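Local coordinates for peptidase M42 (Thaumarchaeota archaeon SCGC AB-539-E09, PDB 5DS0) that acts as a TET aminopeptidase of the M42 family, a metal-dependent enzyme that trims amino acids from peptide N-termini, probably inside a dodecameric shell, at the interface of chains A and B. Sequence-based numbering; all coordinates share one arbitrary frame. Chains: chain A/B, Peptidase M42.

The interface of chains A and B. Residues chain A 82, 115-116, 118, 137, 139; chain B 243-245, 322-323.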
# COMPACT_ATOMS: atom_id res chain seq x y z
N TYR A 82 -24.53 2.49 -29.24
CA TYR A 82 -24.05 3.52 -28.34
C TYR A 82 -22.93 4.22 -29.04
O TYR A 82 -22.27 3.64 -29.91
CB TYR A 82 -23.56 2.89 -27.04
CG TYR A 82 -24.71 2.44 -26.16
CD1 TYR A 82 -25.37 1.23 -26.38
CD2 TYR A 82 -25.13 3.23 -25.10
CE1 TYR A 82 -26.43 0.82 -25.56
CE2 TYR A 82 -26.18 2.82 -24.27
CZ TYR A 82 -26.83 1.63 -24.51
OH TYR A 82 -27.86 1.26 -23.68
N ALA A 115 -23.50 8.12 -20.49
CA ALA A 115 -23.73 6.96 -19.63
C ALA A 115 -22.48 6.11 -19.45
O ALA A 115 -21.50 6.27 -20.18
CB ALA A 115 -24.84 6.10 -20.20
N SER A 116 -22.53 5.23 -18.46
CA SER A 116 -21.49 4.24 -18.25
C SER A 116 -22.11 2.92 -17.85
O SER A 116 -23.33 2.81 -17.76
CB SER A 116 -20.53 4.69 -17.14
OG SER A 116 -21.16 4.60 -15.88
N PRO A 118 -23.40 0.45 -15.25
CA PRO A 118 -23.97 0.69 -13.91
C PRO A 118 -23.14 -0.01 -12.86
O PRO A 118 -22.65 -1.09 -13.13
CB PRO A 118 -25.36 0.05 -13.97
CG PRO A 118 -25.52 -0.53 -15.34
CD PRO A 118 -24.21 -0.48 -16.05
N PHE A 137 -19.98 6.51 -22.62
CA PHE A 137 -20.51 6.63 -23.97
C PHE A 137 -21.82 7.37 -23.94
O PHE A 137 -22.29 7.75 -22.88
CB PHE A 137 -20.71 5.26 -24.61
CG PHE A 137 -21.01 4.23 -23.63
CD1 PHE A 137 -22.27 4.19 -23.07
CD2 PHE A 137 -20.02 3.34 -23.21
CE1 PHE A 137 -22.57 3.24 -22.11
CE2 PHE A 137 -20.30 2.40 -22.25
CZ PHE A 137 -21.58 2.34 -21.69
N ASP A 139 -25.77 7.43 -25.00
CA ASP A 139 -26.92 6.63 -25.28
C ASP A 139 -27.91 7.51 -25.99
O ASP A 139 -28.34 8.52 -25.45
CB ASP A 139 -27.52 6.13 -23.96
CG ASP A 139 -28.68 5.18 -24.17
OD1 ASP A 139 -29.16 5.03 -25.32
OD2 ASP A 139 -29.13 4.58 -23.18
N ASP B 243 -28.57 -2.91 -21.56
CA ASP B 243 -28.32 -2.71 -22.99
C ASP B 243 -26.94 -2.11 -23.22
O ASP B 243 -26.50 -1.97 -24.36
CB ASP B 243 -29.40 -1.80 -23.61
CG ASP B 243 -30.80 -2.42 -23.55
OD1 ASP B 243 -30.95 -3.56 -23.05
OD2 ASP B 243 -31.77 -1.79 -24.01
N VAL B 244 -26.25 -1.80 -22.12
CA VAL B 244 -24.98 -1.07 -22.17
C VAL B 244 -23.78 -2.02 -22.35
O VAL B 244 -23.76 -3.10 -21.76
CB VAL B 244 -24.81 -0.19 -20.92
CG1 VAL B 244 -26.11 0.55 -20.53
CG2 VAL B 244 -24.36 -1.07 -19.78
N PRO B 245 -22.77 -1.61 -23.17
CA PRO B 245 -21.62 -2.48 -23.48
C PRO B 245 -20.76 -2.82 -22.25
O PRO B 245 -20.47 -3.99 -22.01
CB PRO B 245 -20.81 -1.67 -24.51
CG PRO B 245 -21.70 -0.57 -24.98
CD PRO B 245 -22.67 -0.31 -23.87
N ARG B 322 -33.67 2.36 -18.92
CA ARG B 322 -32.26 2.67 -18.85
C ARG B 322 -32.04 3.89 -17.96
O ARG B 322 -32.77 4.86 -18.06
CB ARG B 322 -31.70 2.96 -20.25
CG ARG B 322 -31.87 1.81 -21.23
CD ARG B 322 -31.24 2.18 -22.56
NE ARG B 322 -31.30 1.13 -23.58
CZ ARG B 322 -30.89 1.28 -24.85
NH1 ARG B 322 -30.37 2.43 -25.26
NH2 ARG B 322 -30.98 0.27 -25.72
N HIS B 323 -31.03 3.83 -17.11
CA HIS B 323 -30.59 4.95 -16.29
C HIS B 323 -31.63 5.42 -15.28
O HIS B 323 -31.93 6.62 -15.17
CB HIS B 323 -30.13 6.12 -17.17
CG HIS B 323 -29.42 5.69 -18.41
ND1 HIS B 323 -28.25 4.96 -18.38
CD2 HIS B 323 -29.71 5.87 -19.72
CE1 HIS B 323 -27.85 4.71 -19.61
NE2 HIS B 323 -28.72 5.26 -20.45
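B:Arg322 reaches across the interface to A:Tyr82 and A:Asp139; arginine suits the place because its long chain and several N-H groups serve two carboxylates. Its CB lies over one face of the neighbouring B:His323 ring, and from CG to NE the chain runs extended. CD passes A:Asp139 OD2, and B:Arg322 NE and NH2 together grip one carboxylate oxygen, B:Asp243 OD2, with NH2 at 2.8 Å. This side-on pairing within chain B, nearly in the guanidinium plane, limits rotation of the head, although B:Asp243 is poorly ordered. B:Arg322 CZ lies 3.2 Å from the phenol OH of A:Tyr82, which sits over one guanidinium face; tyrosine offers both this hydroxyl and a flat ring. B:Arg322 NH1 forms a salt bridge with A:Asp139 OD1 at 2.9 Å, its hydrogen-bond geometry weak. An alanine in place of B:Arg322 would probably leave the carboxylates of A:Asp139 and B:Asp243 without their shared positive partner, and A:Tyr82 OH without the guanidinium.

A:Asp139 suits its place because its two oxygens can serve different donors: with CG anti to the backbone N (chi1 -175°), OD2 offers its anti lone pair to B:His323 NE2 at 2.8 Å. The imidazole also rests CE1 against the small A:Ala115 CB. Apolar A:Phe137 and poorly ordered B:Pro245 meet approximately, CZ to CD 3.6 Å. Charged pairing beside apolar packing thus helps join two subunits, probably supporting the dodecamer.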